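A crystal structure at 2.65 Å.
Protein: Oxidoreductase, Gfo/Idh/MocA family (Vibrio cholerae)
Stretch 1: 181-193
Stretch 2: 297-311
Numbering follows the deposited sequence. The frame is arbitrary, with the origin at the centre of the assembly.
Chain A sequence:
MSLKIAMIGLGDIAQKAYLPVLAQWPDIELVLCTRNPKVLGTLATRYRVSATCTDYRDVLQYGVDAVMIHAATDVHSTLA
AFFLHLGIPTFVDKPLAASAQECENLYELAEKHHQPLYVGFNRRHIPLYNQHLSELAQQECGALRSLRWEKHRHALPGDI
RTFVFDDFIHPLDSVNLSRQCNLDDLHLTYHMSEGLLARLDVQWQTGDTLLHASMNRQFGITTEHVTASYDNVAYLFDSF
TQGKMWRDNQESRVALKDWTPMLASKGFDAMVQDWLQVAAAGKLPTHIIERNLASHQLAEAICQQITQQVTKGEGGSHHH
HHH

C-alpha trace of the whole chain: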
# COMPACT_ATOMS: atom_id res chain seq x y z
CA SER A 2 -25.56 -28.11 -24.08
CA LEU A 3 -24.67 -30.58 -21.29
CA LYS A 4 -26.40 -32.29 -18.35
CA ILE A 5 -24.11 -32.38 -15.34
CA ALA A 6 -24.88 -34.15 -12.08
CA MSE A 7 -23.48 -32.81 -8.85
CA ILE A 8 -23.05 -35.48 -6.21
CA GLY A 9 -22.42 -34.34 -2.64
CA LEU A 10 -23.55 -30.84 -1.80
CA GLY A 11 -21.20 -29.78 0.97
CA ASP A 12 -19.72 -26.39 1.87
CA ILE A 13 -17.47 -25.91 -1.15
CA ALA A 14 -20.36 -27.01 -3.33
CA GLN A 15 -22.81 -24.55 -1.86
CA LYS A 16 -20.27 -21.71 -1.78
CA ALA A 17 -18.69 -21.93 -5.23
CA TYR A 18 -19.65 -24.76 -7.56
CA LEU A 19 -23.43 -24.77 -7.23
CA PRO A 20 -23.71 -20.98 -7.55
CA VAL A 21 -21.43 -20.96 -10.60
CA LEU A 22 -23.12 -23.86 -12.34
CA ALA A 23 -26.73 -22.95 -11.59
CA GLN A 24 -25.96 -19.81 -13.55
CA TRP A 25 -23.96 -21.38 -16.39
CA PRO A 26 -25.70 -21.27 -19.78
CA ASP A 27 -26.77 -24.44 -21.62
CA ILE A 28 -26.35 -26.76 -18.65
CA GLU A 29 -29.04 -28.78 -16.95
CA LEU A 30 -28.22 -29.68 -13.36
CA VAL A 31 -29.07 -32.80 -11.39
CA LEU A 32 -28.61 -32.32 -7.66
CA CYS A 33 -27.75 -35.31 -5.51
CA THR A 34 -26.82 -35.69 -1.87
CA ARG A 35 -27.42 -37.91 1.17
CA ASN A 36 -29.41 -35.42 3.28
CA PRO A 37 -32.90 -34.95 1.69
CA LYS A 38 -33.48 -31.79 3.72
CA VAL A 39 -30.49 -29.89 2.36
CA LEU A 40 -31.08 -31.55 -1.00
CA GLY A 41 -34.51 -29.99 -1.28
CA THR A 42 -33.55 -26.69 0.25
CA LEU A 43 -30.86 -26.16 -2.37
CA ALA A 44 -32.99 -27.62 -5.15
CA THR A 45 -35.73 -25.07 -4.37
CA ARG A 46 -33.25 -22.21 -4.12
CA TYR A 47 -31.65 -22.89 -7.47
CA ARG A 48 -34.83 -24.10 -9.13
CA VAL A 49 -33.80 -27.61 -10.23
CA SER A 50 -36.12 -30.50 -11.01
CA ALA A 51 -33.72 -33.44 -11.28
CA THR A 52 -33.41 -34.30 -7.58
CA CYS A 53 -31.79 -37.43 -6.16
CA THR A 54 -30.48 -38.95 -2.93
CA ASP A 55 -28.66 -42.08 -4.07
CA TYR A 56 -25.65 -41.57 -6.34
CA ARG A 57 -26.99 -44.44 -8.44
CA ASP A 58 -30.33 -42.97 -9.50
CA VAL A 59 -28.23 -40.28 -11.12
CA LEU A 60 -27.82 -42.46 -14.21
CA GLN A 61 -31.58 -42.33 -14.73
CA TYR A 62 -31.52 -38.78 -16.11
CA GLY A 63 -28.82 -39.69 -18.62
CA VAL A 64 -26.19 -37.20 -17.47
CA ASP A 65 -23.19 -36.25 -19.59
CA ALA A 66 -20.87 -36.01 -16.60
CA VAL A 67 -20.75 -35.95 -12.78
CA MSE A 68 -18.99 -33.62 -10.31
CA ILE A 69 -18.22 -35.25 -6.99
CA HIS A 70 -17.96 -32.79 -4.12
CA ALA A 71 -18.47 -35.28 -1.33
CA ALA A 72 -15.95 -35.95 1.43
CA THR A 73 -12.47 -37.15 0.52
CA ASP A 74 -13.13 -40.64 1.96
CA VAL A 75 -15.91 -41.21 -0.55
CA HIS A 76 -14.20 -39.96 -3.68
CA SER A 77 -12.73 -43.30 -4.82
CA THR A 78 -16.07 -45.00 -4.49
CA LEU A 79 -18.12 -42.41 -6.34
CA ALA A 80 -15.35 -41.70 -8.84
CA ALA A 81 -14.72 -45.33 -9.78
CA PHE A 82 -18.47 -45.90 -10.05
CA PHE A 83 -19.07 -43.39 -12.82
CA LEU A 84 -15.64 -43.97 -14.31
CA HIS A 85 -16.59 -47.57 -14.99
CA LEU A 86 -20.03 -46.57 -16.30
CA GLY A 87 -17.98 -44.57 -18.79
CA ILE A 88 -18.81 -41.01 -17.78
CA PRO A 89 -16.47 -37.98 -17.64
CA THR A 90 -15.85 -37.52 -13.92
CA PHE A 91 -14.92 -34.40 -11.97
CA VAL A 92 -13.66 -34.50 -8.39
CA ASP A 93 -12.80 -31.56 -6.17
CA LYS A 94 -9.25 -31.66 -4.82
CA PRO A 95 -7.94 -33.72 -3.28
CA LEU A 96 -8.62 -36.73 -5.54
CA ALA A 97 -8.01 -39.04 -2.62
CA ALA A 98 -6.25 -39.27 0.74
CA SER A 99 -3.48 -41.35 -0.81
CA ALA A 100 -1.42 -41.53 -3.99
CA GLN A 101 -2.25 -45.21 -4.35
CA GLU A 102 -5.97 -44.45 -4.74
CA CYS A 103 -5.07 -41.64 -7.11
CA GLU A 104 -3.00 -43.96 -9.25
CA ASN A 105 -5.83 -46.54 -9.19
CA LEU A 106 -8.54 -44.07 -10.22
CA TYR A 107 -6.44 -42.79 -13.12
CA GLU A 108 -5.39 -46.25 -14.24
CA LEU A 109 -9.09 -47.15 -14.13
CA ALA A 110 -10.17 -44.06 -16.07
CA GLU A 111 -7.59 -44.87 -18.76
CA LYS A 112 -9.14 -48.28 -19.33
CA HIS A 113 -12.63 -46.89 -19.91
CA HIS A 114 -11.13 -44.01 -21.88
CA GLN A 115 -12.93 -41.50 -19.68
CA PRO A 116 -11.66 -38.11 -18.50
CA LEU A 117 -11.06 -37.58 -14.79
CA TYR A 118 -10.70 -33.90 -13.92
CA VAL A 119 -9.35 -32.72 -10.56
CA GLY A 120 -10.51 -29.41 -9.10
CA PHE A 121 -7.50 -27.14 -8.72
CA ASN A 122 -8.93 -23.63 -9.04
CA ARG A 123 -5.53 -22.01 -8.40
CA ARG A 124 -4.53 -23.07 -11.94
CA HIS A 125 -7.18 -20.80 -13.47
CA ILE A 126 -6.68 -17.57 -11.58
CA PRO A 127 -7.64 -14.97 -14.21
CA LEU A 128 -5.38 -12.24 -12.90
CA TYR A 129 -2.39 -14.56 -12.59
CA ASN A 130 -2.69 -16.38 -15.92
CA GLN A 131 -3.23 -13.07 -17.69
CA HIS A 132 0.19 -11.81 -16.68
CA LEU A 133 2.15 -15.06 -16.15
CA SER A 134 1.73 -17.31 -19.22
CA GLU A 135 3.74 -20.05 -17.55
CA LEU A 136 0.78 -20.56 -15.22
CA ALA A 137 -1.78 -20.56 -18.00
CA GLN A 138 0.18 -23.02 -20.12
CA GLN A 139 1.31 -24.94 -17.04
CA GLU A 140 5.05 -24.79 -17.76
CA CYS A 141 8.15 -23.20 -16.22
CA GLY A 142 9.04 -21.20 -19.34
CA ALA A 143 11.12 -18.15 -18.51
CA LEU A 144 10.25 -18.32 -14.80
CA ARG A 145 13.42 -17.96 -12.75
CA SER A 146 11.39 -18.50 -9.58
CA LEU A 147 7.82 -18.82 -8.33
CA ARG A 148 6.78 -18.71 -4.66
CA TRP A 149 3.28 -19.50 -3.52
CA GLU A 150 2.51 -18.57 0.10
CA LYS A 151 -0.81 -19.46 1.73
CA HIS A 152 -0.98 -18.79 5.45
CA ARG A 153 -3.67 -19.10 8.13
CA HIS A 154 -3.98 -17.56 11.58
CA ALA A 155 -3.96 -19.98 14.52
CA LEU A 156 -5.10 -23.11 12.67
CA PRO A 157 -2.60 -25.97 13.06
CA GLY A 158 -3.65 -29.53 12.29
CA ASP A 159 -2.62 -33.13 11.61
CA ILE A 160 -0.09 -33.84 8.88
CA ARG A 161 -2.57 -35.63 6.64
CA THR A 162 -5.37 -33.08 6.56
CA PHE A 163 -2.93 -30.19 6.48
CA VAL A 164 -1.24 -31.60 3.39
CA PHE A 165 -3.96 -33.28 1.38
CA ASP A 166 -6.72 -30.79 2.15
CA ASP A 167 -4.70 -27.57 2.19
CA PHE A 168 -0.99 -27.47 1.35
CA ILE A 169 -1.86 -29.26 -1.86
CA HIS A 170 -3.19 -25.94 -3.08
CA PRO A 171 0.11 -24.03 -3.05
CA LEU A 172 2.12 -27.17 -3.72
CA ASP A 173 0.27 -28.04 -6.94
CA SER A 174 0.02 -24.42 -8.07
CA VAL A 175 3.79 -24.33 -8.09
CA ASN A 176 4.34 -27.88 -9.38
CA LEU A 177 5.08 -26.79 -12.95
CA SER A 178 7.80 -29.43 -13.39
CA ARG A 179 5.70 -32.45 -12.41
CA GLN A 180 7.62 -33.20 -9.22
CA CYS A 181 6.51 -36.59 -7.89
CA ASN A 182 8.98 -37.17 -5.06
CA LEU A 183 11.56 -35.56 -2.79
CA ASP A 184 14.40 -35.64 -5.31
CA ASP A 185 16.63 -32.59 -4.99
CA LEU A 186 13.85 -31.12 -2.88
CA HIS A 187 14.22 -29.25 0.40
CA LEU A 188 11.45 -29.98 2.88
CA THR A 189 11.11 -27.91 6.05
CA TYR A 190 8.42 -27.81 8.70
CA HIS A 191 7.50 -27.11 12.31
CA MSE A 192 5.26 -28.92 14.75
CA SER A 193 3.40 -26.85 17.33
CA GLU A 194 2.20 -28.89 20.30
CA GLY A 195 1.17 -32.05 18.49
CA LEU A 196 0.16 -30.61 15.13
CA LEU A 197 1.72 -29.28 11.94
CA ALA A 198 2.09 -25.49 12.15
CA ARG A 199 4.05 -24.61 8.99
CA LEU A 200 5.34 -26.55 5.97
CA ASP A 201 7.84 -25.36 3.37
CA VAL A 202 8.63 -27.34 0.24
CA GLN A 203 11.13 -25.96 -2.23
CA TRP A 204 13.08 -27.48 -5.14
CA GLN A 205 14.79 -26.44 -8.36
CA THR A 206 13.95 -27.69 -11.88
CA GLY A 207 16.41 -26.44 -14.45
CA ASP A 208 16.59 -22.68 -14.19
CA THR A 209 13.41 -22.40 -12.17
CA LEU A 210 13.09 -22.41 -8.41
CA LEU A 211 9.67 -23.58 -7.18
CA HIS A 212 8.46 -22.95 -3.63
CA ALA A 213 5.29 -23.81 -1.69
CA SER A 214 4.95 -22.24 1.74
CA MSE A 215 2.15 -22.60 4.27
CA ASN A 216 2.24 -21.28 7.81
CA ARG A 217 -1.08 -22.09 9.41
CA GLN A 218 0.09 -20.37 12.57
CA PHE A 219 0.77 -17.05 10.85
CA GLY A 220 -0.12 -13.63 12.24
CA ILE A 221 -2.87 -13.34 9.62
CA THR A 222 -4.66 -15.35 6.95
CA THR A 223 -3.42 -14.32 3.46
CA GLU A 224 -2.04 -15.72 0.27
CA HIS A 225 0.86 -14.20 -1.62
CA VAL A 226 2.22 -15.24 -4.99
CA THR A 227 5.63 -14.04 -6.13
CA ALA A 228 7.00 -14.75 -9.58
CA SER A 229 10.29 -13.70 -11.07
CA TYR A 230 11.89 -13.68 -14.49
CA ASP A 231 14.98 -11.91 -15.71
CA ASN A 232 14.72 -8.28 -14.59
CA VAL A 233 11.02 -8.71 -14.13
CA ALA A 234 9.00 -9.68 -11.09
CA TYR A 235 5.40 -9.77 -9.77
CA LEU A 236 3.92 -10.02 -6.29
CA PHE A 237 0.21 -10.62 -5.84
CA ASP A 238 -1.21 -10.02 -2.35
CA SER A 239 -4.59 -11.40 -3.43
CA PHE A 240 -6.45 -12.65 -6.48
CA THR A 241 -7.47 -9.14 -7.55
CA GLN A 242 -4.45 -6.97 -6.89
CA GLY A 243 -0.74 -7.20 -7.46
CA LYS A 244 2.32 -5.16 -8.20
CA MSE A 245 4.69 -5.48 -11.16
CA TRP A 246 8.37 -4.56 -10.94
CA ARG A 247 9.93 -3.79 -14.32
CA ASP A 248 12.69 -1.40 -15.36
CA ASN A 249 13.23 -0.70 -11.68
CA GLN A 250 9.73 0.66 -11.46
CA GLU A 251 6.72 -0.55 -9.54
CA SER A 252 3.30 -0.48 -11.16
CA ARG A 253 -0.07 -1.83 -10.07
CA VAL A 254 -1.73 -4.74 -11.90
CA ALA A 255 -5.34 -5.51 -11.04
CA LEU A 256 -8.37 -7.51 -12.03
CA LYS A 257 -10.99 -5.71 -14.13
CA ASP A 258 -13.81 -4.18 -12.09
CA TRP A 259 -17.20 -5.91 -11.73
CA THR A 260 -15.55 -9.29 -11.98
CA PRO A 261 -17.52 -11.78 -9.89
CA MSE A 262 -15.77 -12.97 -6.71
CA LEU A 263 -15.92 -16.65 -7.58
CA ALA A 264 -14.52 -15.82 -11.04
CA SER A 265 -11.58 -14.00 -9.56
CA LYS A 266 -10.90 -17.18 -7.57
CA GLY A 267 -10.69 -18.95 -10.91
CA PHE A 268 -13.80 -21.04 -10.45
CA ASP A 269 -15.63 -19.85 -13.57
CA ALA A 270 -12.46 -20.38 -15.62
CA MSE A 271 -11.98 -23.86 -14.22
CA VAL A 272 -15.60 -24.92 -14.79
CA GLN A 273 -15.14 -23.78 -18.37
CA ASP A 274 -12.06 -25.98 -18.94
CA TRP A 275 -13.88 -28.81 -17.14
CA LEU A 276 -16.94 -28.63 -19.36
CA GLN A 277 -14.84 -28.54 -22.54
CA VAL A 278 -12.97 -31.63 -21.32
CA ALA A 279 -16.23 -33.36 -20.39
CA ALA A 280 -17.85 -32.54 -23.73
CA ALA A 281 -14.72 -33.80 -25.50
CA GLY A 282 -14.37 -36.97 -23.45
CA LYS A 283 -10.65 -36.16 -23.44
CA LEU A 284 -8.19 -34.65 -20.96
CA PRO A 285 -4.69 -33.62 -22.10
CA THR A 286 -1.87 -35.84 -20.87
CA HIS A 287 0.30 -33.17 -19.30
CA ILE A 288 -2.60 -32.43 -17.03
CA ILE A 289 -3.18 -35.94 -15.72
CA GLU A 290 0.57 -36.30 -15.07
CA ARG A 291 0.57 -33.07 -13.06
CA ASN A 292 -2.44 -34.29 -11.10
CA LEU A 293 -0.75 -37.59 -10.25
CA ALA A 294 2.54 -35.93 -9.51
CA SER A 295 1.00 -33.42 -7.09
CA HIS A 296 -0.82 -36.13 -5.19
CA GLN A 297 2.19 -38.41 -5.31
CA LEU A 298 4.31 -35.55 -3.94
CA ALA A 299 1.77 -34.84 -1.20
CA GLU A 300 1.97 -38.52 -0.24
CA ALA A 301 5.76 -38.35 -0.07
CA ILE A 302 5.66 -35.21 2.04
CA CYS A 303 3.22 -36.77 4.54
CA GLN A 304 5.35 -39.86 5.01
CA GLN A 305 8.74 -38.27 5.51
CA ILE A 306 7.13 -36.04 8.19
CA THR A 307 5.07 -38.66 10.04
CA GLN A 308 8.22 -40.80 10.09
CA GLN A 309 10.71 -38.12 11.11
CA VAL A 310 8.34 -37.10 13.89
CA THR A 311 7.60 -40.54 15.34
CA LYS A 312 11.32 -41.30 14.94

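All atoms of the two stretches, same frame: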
# COMPACT_ATOMS: atom_id res chain seq x y z
N CYS A 181 7.27 -35.50 -8.50
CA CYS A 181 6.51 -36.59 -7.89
C CYS A 181 7.23 -37.28 -6.76
O CYS A 181 6.89 -38.41 -6.41
CB CYS A 181 6.18 -37.61 -8.97
SG CYS A 181 7.64 -38.15 -9.83
N ASN A 182 8.22 -36.61 -6.17
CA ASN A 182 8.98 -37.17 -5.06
C ASN A 182 9.72 -36.08 -4.28
O ASN A 182 9.36 -34.90 -4.33
CB ASN A 182 9.99 -38.20 -5.57
CG ASN A 182 10.95 -37.62 -6.60
OD1 ASN A 182 11.98 -38.22 -6.90
ND2 ASN A 182 10.61 -36.46 -7.16
N LEU A 183 10.77 -36.49 -3.58
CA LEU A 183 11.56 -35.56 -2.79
C LEU A 183 12.95 -35.36 -3.38
O LEU A 183 13.85 -34.83 -2.73
CB LEU A 183 11.69 -36.06 -1.35
CG LEU A 183 10.39 -36.27 -0.59
CD1 LEU A 183 10.75 -36.65 0.83
CD2 LEU A 183 9.53 -35.01 -0.60
N ASP A 184 13.12 -35.78 -4.63
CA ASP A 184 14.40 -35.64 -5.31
C ASP A 184 14.84 -34.19 -5.39
O ASP A 184 14.09 -33.33 -5.85
CB ASP A 184 14.32 -36.22 -6.71
CG ASP A 184 14.85 -37.63 -6.78
OD1 ASP A 184 14.45 -38.45 -5.93
OD2 ASP A 184 15.67 -37.90 -7.69
N ASP A 185 16.06 -33.93 -4.95
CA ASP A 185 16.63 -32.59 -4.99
C ASP A 185 15.64 -31.57 -4.46
O ASP A 185 15.59 -30.43 -4.93
CB ASP A 185 17.02 -32.22 -6.42
CG ASP A 185 17.87 -33.29 -7.10
OD1 ASP A 185 18.90 -33.71 -6.51
OD2 ASP A 185 17.51 -33.72 -8.22
N LEU A 186 14.86 -31.98 -3.47
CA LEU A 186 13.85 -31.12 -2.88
C LEU A 186 14.18 -30.86 -1.43
O LEU A 186 14.63 -31.76 -0.72
CB LEU A 186 12.48 -31.76 -3.02
CG LEU A 186 11.24 -31.00 -2.53
CD1 LEU A 186 10.03 -31.46 -3.33
CD2 LEU A 186 11.04 -31.23 -1.04
N HIS A 187 13.95 -29.63 -0.98
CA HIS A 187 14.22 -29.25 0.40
C HIS A 187 12.92 -29.07 1.17
O HIS A 187 12.18 -28.11 0.97
CB HIS A 187 15.03 -27.97 0.44
CG HIS A 187 15.63 -27.68 1.78
ND1 HIS A 187 15.33 -26.54 2.50
CD2 HIS A 187 16.54 -28.36 2.51
CE1 HIS A 187 16.03 -26.54 3.62
NE2 HIS A 187 16.78 -27.63 3.65
N LEU A 188 12.66 -30.00 2.08
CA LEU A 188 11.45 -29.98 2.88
C LEU A 188 11.76 -29.41 4.26
O LEU A 188 12.76 -29.79 4.89
CB LEU A 188 10.92 -31.40 2.98
CG LEU A 188 9.47 -31.61 3.35
CD1 LEU A 188 9.18 -33.11 3.28
CD2 LEU A 188 9.18 -31.09 4.74
N THR A 189 10.92 -28.51 4.74
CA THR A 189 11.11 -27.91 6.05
C THR A 189 9.76 -27.78 6.72
O THR A 189 8.76 -27.53 6.04
CB THR A 189 11.71 -26.50 5.92
OG1 THR A 189 13.05 -26.60 5.42
CG2 THR A 189 11.74 -25.80 7.26
N TYR A 190 9.70 -27.94 8.03
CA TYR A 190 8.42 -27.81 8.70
C TYR A 190 8.60 -27.57 10.19
O TYR A 190 9.73 -27.55 10.68
CB TYR A 190 7.55 -29.05 8.46
CG TYR A 190 8.14 -30.33 8.98
CD1 TYR A 190 8.06 -30.66 10.33
CD2 TYR A 190 8.84 -31.19 8.13
CE1 TYR A 190 8.64 -31.81 10.83
CE2 TYR A 190 9.44 -32.35 8.62
CZ TYR A 190 9.34 -32.65 9.97
OH TYR A 190 9.93 -33.79 10.48
N HIS A 191 7.49 -27.35 10.88
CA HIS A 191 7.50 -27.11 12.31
C HIS A 191 6.24 -27.70 12.90
O HIS A 191 5.16 -27.60 12.32
CB HIS A 191 7.54 -25.62 12.62
CG HIS A 191 7.53 -25.30 14.09
ND1 HIS A 191 8.58 -25.64 14.92
CD2 HIS A 191 6.63 -24.64 14.85
CE1 HIS A 191 8.32 -25.20 16.14
NE2 HIS A 191 7.15 -24.58 16.13
N MSE A 192 6.38 -28.32 14.07
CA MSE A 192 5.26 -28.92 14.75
C MSE A 192 4.97 -28.13 16.02
O MSE A 192 5.83 -28.00 16.88
CB MSE A 192 5.59 -30.37 15.11
CG MSE A 192 5.98 -31.25 13.94
SE MSE A 192 4.48 -31.81 12.83
CE MSE A 192 3.29 -32.48 14.21
N SER A 193 3.76 -27.58 16.13
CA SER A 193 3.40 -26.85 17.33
C SER A 193 2.54 -27.81 18.15
O SER A 193 1.59 -28.39 17.63
CB SER A 193 2.60 -25.59 17.00
OG SER A 193 2.21 -24.93 18.20
N GLN A 297 1.13 -37.50 -5.69
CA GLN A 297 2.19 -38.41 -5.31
C GLN A 297 3.17 -37.66 -4.42
O GLN A 297 3.70 -38.21 -3.45
CB GLN A 297 2.89 -38.97 -6.56
CG GLN A 297 1.97 -39.85 -7.42
CD GLN A 297 2.63 -40.35 -8.70
OE1 GLN A 297 3.30 -39.59 -9.41
NE2 GLN A 297 2.42 -41.63 -9.01
N LEU A 298 3.40 -36.38 -4.73
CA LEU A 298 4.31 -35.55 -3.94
C LEU A 298 3.73 -35.32 -2.54
O LEU A 298 4.45 -35.38 -1.54
CB LEU A 298 4.51 -34.20 -4.62
CG LEU A 298 5.92 -33.58 -4.58
CD1 LEU A 298 5.76 -32.08 -4.69
CD2 LEU A 298 6.67 -33.95 -3.31
N ALA A 299 2.43 -35.06 -2.47
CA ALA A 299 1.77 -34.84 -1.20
C ALA A 299 1.95 -36.08 -0.33
O ALA A 299 2.21 -35.99 0.87
CB ALA A 299 0.30 -34.56 -1.40
N GLU A 300 1.81 -37.25 -0.95
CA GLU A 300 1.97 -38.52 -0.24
C GLU A 300 3.36 -38.57 0.37
O GLU A 300 3.51 -38.80 1.58
CB GLU A 300 1.81 -39.69 -1.21
CG GLU A 300 0.54 -40.50 -0.99
CD GLU A 300 0.50 -41.13 0.39
OE1 GLU A 300 1.46 -41.85 0.74
OE2 GLU A 300 -0.50 -40.90 1.11
N ALA A 301 4.36 -38.34 -0.47
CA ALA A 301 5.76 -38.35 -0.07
C ALA A 301 6.00 -37.41 1.09
O ALA A 301 6.64 -37.78 2.08
CB ALA A 301 6.63 -37.95 -1.24
N ILE A 302 5.48 -36.20 0.99
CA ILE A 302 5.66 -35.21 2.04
C ILE A 302 5.09 -35.71 3.37
O ILE A 302 5.76 -35.62 4.41
CB ILE A 302 5.00 -33.87 1.65
CG1 ILE A 302 5.73 -33.30 0.42
CG2 ILE A 302 5.05 -32.90 2.82
CD1 ILE A 302 5.08 -32.08 -0.20
N CYS A 303 3.88 -36.25 3.33
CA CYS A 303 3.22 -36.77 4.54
C CYS A 303 4.04 -37.83 5.25
O CYS A 303 4.18 -37.81 6.47
CB CYS A 303 1.86 -37.35 4.19
SG CYS A 303 0.57 -36.13 4.09
N GLN A 304 4.56 -38.77 4.46
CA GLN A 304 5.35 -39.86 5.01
C GLN A 304 6.63 -39.40 5.66
O GLN A 304 6.84 -39.66 6.85
CB GLN A 304 5.64 -40.89 3.93
CG GLN A 304 4.44 -41.78 3.69
CD GLN A 304 4.67 -42.77 2.59
OE1 GLN A 304 5.63 -43.54 2.61
NE2 GLN A 304 3.78 -42.77 1.60
N GLN A 305 7.49 -38.72 4.92
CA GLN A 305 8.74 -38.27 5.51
C GLN A 305 8.52 -37.52 6.84
O GLN A 305 9.35 -37.63 7.75
CB GLN A 305 9.52 -37.40 4.53
CG GLN A 305 10.93 -37.10 5.01
CD GLN A 305 11.75 -36.34 3.98
OE1 GLN A 305 11.34 -35.29 3.50
NE2 GLN A 305 12.93 -36.87 3.66
N ILE A 306 7.42 -36.78 6.96
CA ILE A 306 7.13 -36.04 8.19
C ILE A 306 6.68 -36.99 9.30
O ILE A 306 7.32 -37.07 10.35
CB ILE A 306 6.02 -34.96 7.98
CG1 ILE A 306 6.45 -33.93 6.93
CG2 ILE A 306 5.76 -34.21 9.27
CD1 ILE A 306 5.36 -32.93 6.56
N THR A 307 5.59 -37.71 9.07
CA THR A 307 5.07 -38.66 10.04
C THR A 307 6.20 -39.52 10.59
O THR A 307 6.28 -39.76 11.79
CB THR A 307 4.01 -39.58 9.40
OG1 THR A 307 2.90 -38.79 8.96
CG2 THR A 307 3.53 -40.61 10.40
N GLN A 308 7.08 -39.98 9.70
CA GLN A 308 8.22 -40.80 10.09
C GLN A 308 9.16 -40.00 10.98
O GLN A 308 9.34 -40.32 12.15
CB GLN A 308 9.00 -41.26 8.86
CG GLN A 308 10.29 -41.98 9.21
CD GLN A 308 11.46 -41.59 8.30
OE1 GLN A 308 11.81 -40.41 8.19
NE2 GLN A 308 12.08 -42.58 7.66
N GLN A 309 9.76 -38.97 10.40
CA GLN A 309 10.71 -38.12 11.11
C GLN A 309 10.20 -37.63 12.46
O GLN A 309 10.99 -37.34 13.36
CB GLN A 309 11.09 -36.93 10.24
CG GLN A 309 12.21 -37.23 9.28
CD GLN A 309 12.46 -36.11 8.29
OE1 GLN A 309 12.30 -34.93 8.61
NE2 GLN A 309 12.87 -36.48 7.08
N VAL A 310 8.89 -37.56 12.63
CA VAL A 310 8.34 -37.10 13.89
C VAL A 310 8.29 -38.25 14.89
O VAL A 310 8.76 -38.11 16.01
CB VAL A 310 6.94 -36.52 13.71
CG1 VAL A 310 6.29 -36.28 15.06
CG2 VAL A 310 7.03 -35.21 12.93
N THR A 311 7.71 -39.37 14.47
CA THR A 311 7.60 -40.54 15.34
C THR A 311 8.99 -41.07 15.68
O THR A 311 9.21 -41.65 16.75
CB THR A 311 6.78 -41.65 14.66
OG1 THR A 311 7.45 -42.09 13.47
CG2 THR A 311 5.40 -41.13 14.30

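A strand running to Ser-193 lies against the helix 297-311, with 54° between their directions and an axis-to-axis approach of 10.4 Å. The contact buries 673 Å² and is mostly apolar. Leu-186, Leu-188, Tyr-190 and Met-192, at every second position, direct CA-to-CB toward the helix, as expected for an extended strand.

Tyr-190 gives up the most area. Its chi1 is p (61°) and chi2 is 80°. In this conformation one ring face receives Ile-306, whose CG2 sits 4.0 Å from the centroid of the Tyr-190 ring and 13° off the normal, a CH-pi contact. The ring edge carries the hydroxyl to Gln-309. Tyr-190 OH donates to Gln-309 OE1 at 3.2 Å, the one hydrogen bond across the contact. Gln-309 has chi1 m and chi2 t, and its CA-to-CB bond also points toward the strand.

Met-192 is selenomethionine, with all three chi angles m. This folded chain places Met-192 SE 4.5 Å from Ile-306 CG2, while Met-192 CG lies 4.2 Å from Val-310 CG2.

Leu-188 is t,t. Leu-188 CD1 reaches Ile-302 CG2 at 4.2 Å and comes within 3.1 Å of Gln-305 OE1. Leu-183 CD1 is also 3.1 Å from Gln-305 OE1. Gln-305 is extended at chi1 and chi2 (t,t), and its OE1 approaches both leucines. Both approaches are short for carbon and oxygen.

Leu-183, with chi1 m and chi2 t, packs its CG 4.2 Å from Ala-301 CB. Leu-183 CD2 lies 4.1 Å from Leu-298 CD2. Leu-298 starts sideways, but its end comes nearer. Its chi1 of -141° is between wells. Leu-298 CD2 also meets Leu-186 CD1 at 4.2 Å and lies a tight 3.0 Å from Asn-182 O. Cys-181 CB is 3.5 Å from Gln-297 OE1.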